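YfkN protein (Bacillus subtilis subsp. subtilis, PDB 3GVE) is a metal-binding protein of the calcineurin-like phosphoesterase family, with a manganese and a magnesium ion bound side by side in the model. Local coordinates at residues V189-P201 and S226-K240. Sequence-based numbering, arbitrary orientation.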
loop_
_atom_site.group_PDB
_atom_site.type_symbol
_atom_site.label_atom_id
_atom_site.label_comp_id
_atom_site.label_asym_id
_atom_site.label_seq_id
_atom_site.Cartn_x
_atom_site.Cartn_y
_atom_site.Cartn_z
ATOM N N VAL A 189 -7.206 5.034 25.130
ATOM C CA VAL A 189 -6.059 5.803 24.681
ATOM C C VAL A 189 -6.196 7.287 24.971
ATOM O O VAL A 189 -7.116 7.940 24.509
ATOM C CB VAL A 189 -5.785 5.614 23.163
ATOM C CG1 VAL A 189 -4.510 6.333 22.754
ATOM C CG2 VAL A 189 -5.712 4.147 22.795
ATOM N N GLN A 190 -5.246 7.791 25.738
ATOM C CA GLN A 190 -5.188 9.172 26.130
ATOM C C GLN A 190 -4.700 10.033 24.963
ATOM O O GLN A 190 -3.866 9.613 24.160
ATOM C CB GLN A 190 -4.253 9.286 27.333
ATOM C CG GLN A 190 -4.084 10.677 27.914
ATOM C CD GLN A 190 -3.091 10.704 29.057
ATOM O OE1 GLN A 190 -2.203 9.871 29.139
ATOM N NE2 GLN A 190 -3.228 11.691 29.933
ATOM N N ASP A 191 -5.248 11.238 24.888
ATOM C CA ASP A 191 -4.799 12.241 23.933
ATOM C C ASP A 191 -3.280 12.344 23.964
ATOM O O ASP A 191 -2.669 12.337 25.013
ATOM C CB ASP A 191 -5.411 13.606 24.274
ATOM C CG ASP A 191 -4.779 14.745 23.493
ATOM O OD1 ASP A 191 -5.036 14.808 22.295
ATOM O OD2 ASP A 191 -4.036 15.538 24.074
ATOM N N ILE A 192 -2.692 12.467 22.776
ATOM C CA ILE A 192 -1.244 12.545 22.646
ATOM C C ILE A 192 -0.596 13.673 23.473
ATOM O O ILE A 192 0.276 13.398 24.280
ATOM C CB ILE A 192 -0.825 12.593 21.165
ATOM C CG1 ILE A 192 -1.133 11.243 20.521
ATOM C CG2 ILE A 192 0.667 12.925 21.028
ATOM C CD1 ILE A 192 -1.026 11.248 19.007
ATOM N N VAL A 193 -1.033 14.927 23.282
ATOM C CA VAL A 193 -0.474 16.056 24.044
ATOM C C VAL A 193 -0.666 15.896 25.555
ATOM O O VAL A 193 0.237 16.151 26.349
ATOM C CB VAL A 193 -1.047 17.387 23.504
ATOM C CG1 VAL A 193 -0.804 18.563 24.424
ATOM C CG2 VAL A 193 -0.576 17.661 22.069
ATOM N N GLU A 194 -1.867 15.466 25.951
ATOM C CA GLU A 194 -2.169 15.282 27.374
ATOM C C GLU A 194 -1.314 14.181 27.987
ATOM O O GLU A 194 -0.759 14.369 29.037
ATOM C CB GLU A 194 -3.649 14.961 27.603
ATOM C CG GLU A 194 -4.582 16.122 27.380
ATOM C CD GLU A 194 -6.039 15.717 27.425
ATOM O OE1 GLU A 194 -6.350 14.648 27.976
ATOM O OE2 GLU A 194 -6.873 16.471 26.896
ATOM N N SER A 195 -1.034 13.144 27.265
ATOM C CA SER A 195 -0.101 12.082 27.724
ATOM C C SER A 195 1.270 12.654 27.898
ATOM O O SER A 195 2.004 12.327 28.881
ATOM C CB SER A 195 -0.211 10.840 26.828
ATOM O OG SER A 195 0.945 10.061 26.941
ATOM N N ALA A 196 1.709 13.467 26.944
ATOM C CA ALA A 196 3.027 14.073 27.044
ATOM C C ALA A 196 3.117 14.984 28.271
ATOM O O ALA A 196 4.090 14.916 29.003
ATOM C CB ALA A 196 3.359 14.856 25.765
ATOM N N ASN A 197 2.099 15.828 28.475
ATOM C CA ASN A 197 2.108 16.754 29.591
ATOM C C ASN A 197 2.056 16.047 30.953
ATOM O O ASN A 197 2.580 16.543 31.903
ATOM C CB ASN A 197 1.001 17.791 29.418
ATOM C CG ASN A 197 1.384 18.876 28.440
ATOM O OD1 ASN A 197 2.541 19.139 28.226
ATOM N ND2 ASN A 197 0.394 19.510 27.864
ATOM N N GLU A 198 1.451 14.874 31.001
ATOM C CA GLU A 198 1.377 14.081 32.221
ATOM C C GLU A 198 2.711 13.403 32.503
ATOM O O GLU A 198 3.138 13.284 33.637
ATOM C CB GLU A 198 0.273 13.050 32.035
ATOM C CG GLU A 198 0.032 12.037 33.151
ATOM C CD GLU A 198 -1.063 11.051 32.752
ATOM O OE1 GLU A 198 -2.217 11.455 32.634
ATOM O OE2 GLU A 198 -0.764 9.888 32.513
ATOM N N THR A 199 3.374 12.966 31.441
ATOM C CA THR A 199 4.542 12.100 31.574
ATOM C C THR A 199 5.898 12.822 31.662
ATOM O O THR A 199 6.753 12.424 32.413
ATOM C CB THR A 199 4.552 11.013 30.465
ATOM O OG1 THR A 199 3.307 10.313 30.474
ATOM C CG2 THR A 199 5.676 10.012 30.697
ATOM N N ILE A 200 6.081 13.864 30.872
ATOM C CA ILE A 200 7.326 14.608 30.843
ATOM C C ILE A 200 7.830 15.047 32.242
ATOM O O ILE A 200 8.974 14.940 32.512
ATOM C CB ILE A 200 7.237 15.808 29.891
ATOM C CG1 ILE A 200 7.265 15.330 28.420
ATOM C CG2 ILE A 200 8.395 16.814 30.138
ATOM C CD1 ILE A 200 6.708 16.337 27.462
ATOM N N PRO A 201 6.954 15.563 33.102
ATOM C CA PRO A 201 7.408 15.998 34.439
ATOM C C PRO A 201 8.052 14.862 35.241
ATOM O O PRO A 201 8.988 15.063 35.978
ATOM C CB PRO A 201 6.109 16.468 35.097
ATOM C CG PRO A 201 5.309 16.971 33.974
ATOM C CD PRO A 201 5.574 16.000 32.838
ATOM N N SER A 226 -7.659 18.256 21.316
ATOM C CA SER A 226 -7.380 16.919 21.831
ATOM C C SER A 226 -8.008 15.817 20.974
ATOM O O SER A 226 -9.072 16.008 20.410
ATOM C CB SER A 226 -7.864 16.805 23.281
ATOM O OG SER A 226 -9.220 17.157 23.389
ATOM N N GLY A 227 -7.337 14.680 20.879
ATOM C CA GLY A 227 -7.845 13.539 20.142
ATOM C C GLY A 227 -7.380 13.490 18.699
ATOM O O GLY A 227 -7.733 12.580 17.962
ATOM N N ALA A 228 -6.609 14.495 18.288
ATOM C CA ALA A 228 -6.112 14.572 16.912
ATOM C C ALA A 228 -5.248 13.370 16.532
ATOM O O ALA A 228 -4.430 12.906 17.311
ATOM C CB ALA A 228 -5.338 15.842 16.711
ATOM N N GLU A 229 -5.455 12.898 15.312
ATOM C CA GLU A 229 -4.699 11.788 14.753
ATOM C C GLU A 229 -3.240 12.153 14.479
ATOM O O GLU A 229 -2.346 11.349 14.729
ATOM C CB GLU A 229 -5.378 11.331 13.457
ATOM C CG GLU A 229 -4.719 10.126 12.776
ATOM C CD GLU A 229 -5.489 9.604 11.569
ATOM O OE1 GLU A 229 -6.674 9.946 11.429
ATOM O OE2 GLU A 229 -4.913 8.855 10.776
ATOM N N ASN A 230 -3.033 13.357 13.943
ATOM C CA ASN A 230 -1.728 13.837 13.493
ATOM C C ASN A 230 -1.332 15.076 14.293
ATOM O O ASN A 230 -1.626 16.185 13.917
ATOM C CB ASN A 230 -1.769 14.096 11.978
ATOM C CG ASN A 230 -1.860 12.798 11.189
ATOM O OD1 ASN A 230 -1.001 11.943 11.298
ATOM N ND2 ASN A 230 -2.913 12.652 10.397
ATOM N N ALA A 231 -0.656 14.831 15.400
ATOM C CA ALA A 231 -0.525 15.796 16.476
ATOM C C ALA A 231 0.856 16.401 16.692
ATOM O O ALA A 231 1.064 17.039 17.697
ATOM C CB ALA A 231 -1.016 15.155 17.799
ATOM N N VAL A 232 1.794 16.186 15.775
ATOM C CA VAL A 232 3.159 16.683 15.979
ATOM C C VAL A 232 3.246 18.206 16.203
ATOM O O VAL A 232 4.000 18.668 17.032
ATOM C CB VAL A 232 4.101 16.248 14.842
ATOM C CG1 VAL A 232 5.433 17.020 14.943
ATOM C CG2 VAL A 232 4.354 14.732 14.928
ATOM N N PHE A 233 2.483 18.979 15.443
ATOM C CA PHE A 233 2.514 20.434 15.623
ATOM C C PHE A 233 2.132 20.796 17.059
ATOM O O PHE A 233 2.723 21.654 17.663
ATOM C CB PHE A 233 1.572 21.118 14.631
ATOM C CG PHE A 233 1.585 22.620 14.719
ATOM C CD1 PHE A 233 2.475 23.376 13.975
ATOM C CD2 PHE A 233 0.686 23.267 15.540
ATOM C CE1 PHE A 233 2.460 24.780 14.061
ATOM C CE2 PHE A 233 0.667 24.664 15.625
ATOM C CZ PHE A 233 1.553 25.412 14.883
ATOM N N ASP A 234 1.116 20.125 17.579
ATOM C CA ASP A 234 0.661 20.353 18.946
ATOM C C ASP A 234 1.645 19.863 20.012
ATOM O O ASP A 234 1.833 20.519 21.018
ATOM C CB ASP A 234 -0.742 19.763 19.124
ATOM C CG ASP A 234 -1.721 20.314 18.099
ATOM O OD1 ASP A 234 -1.829 21.537 17.971
ATOM O OD2 ASP A 234 -2.318 19.523 17.397
ATOM N N LEU A 235 2.276 18.719 19.775
ATOM C CA LEU A 235 3.361 18.284 20.638
ATOM C C LEU A 235 4.461 19.341 20.707
ATOM O O LEU A 235 4.947 19.680 21.771
ATOM C CB LEU A 235 3.966 16.992 20.115
ATOM C CG LEU A 235 3.322 15.711 20.603
ATOM C CD1 LEU A 235 3.996 14.540 19.875
ATOM C CD2 LEU A 235 3.468 15.539 22.138
ATOM N N ALA A 236 4.837 19.874 19.553
ATOM C CA ALA A 236 5.941 20.831 19.510
ATOM C C ALA A 236 5.594 22.162 20.169
ATOM O O ALA A 236 6.467 22.817 20.699
ATOM C CB ALA A 236 6.386 21.060 18.063
ATOM N N THR A 237 4.322 22.555 20.116
ATOM C CA THR A 237 3.920 23.884 20.583
ATOM C C THR A 237 3.293 23.910 21.980
ATOM O O THR A 237 3.388 24.918 22.660
ATOM C CB THR A 237 2.954 24.554 19.586
ATOM O OG1 THR A 237 1.869 23.662 19.306
ATOM C CG2 THR A 237 3.681 24.938 18.274
ATOM N N LYS A 238 2.635 22.827 22.387
ATOM C CA LYS A 238 1.849 22.827 23.633
ATOM C C LYS A 238 2.535 22.170 24.811
ATOM O O LYS A 238 2.044 22.236 25.922
ATOM C CB LYS A 238 0.482 22.162 23.436
ATOM C CG LYS A 238 -0.438 22.806 22.414
ATOM C CD LYS A 238 -1.823 22.136 22.461
ATOM C CE LYS A 238 -2.781 22.709 21.432
ATOM N NZ LYS A 238 -4.128 22.063 21.613
ATOM N N THR A 239 3.658 21.527 24.573
ATOM C CA THR A 239 4.395 20.893 25.663
ATOM C C THR A 239 5.695 21.626 25.891
ATOM O O THR A 239 6.042 22.508 25.138
ATOM C CB THR A 239 4.731 19.411 25.368
ATOM O OG1 THR A 239 5.701 19.345 24.314
ATOM C CG2 THR A 239 3.503 18.636 24.988
ATOM N N LYS A 240 6.414 21.220 26.929
ATOM C CA LYS A 240 7.731 21.760 27.228
ATOM C C LYS A 240 8.629 20.619 27.654
ATOM O O LYS A 240 8.219 19.787 28.439
ATOM C CB LYS A 240 7.627 22.768 28.375
ATOM C CG LYS A 240 8.358 24.062 28.157
ATOM C CD LYS A 240 7.834 25.173 29.080
ATOM C CE LYS A 240 8.383 25.014 30.492
ATOM N NZ LYS A 240 8.018 26.114 31.427
HETATM O O HOH W 1 -4.236 12.806 20.267
HETATM O O HOH W 2 4.944 19.676 29.013
#
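Two neighbouring helices of the calcineurin-like phosphoesterase fold, 192-201 and 232-238, pack here at 33° with their axes 9.6 Å apart, and the N-cap of the first also holds the loop that leads into the second. Asp191 is that cap. Its CG stands anti to the backbone N (chi1 169°), which lets the carboxylate serve both segments: OD2 accepts from Glu194 N in the first turn, while OD1 takes Gly227 N at 2.7 Å in a nearly straight bond (167°), reached on its anti side and somewhat out of the carboxylate plane. A water adds a second grip, donating to Asp191 OD1 and to Ala228 O and accepting from Ile192 N. Gly227 has a positive phi, a conformation suited to glycine. Beyond the cap, along the helix, the contact turns apolar. Ile192 crosses Leu235 at about a right angle, CG2 lying 3.9 Å from Leu235 CG, and its CD1 lies against the Ala231 methyl; Phe170 of strand 160-170 also touches Ile192 and Ala196. Val193 straddles the next turn, CG2 against Asp234 CB (3.6 Å) and CG1 against Lys238 CB, and the CB of Ala196 meets Leu235 CD2 at 3.7 Å. At the far end the Thr239 hydroxyl bonds back to Leu235 O, in the carbonyl plane, and its CG2 faces helix 192-201, 3.4 Å from Asn197 OD1. Asn197 OD1 accepts a hydrogen bond from a second water, which in turn accepts from Lys240 N. Glu229, in the loop, bonds to His249, a magnesium ligand, so the held loop borders the metal site. Such side-by-side helices on the outer face of one of the two sheets, with loops running to a two-metal centre, are characteristic of the layered sandwich of calcineurin-like phosphoesterases.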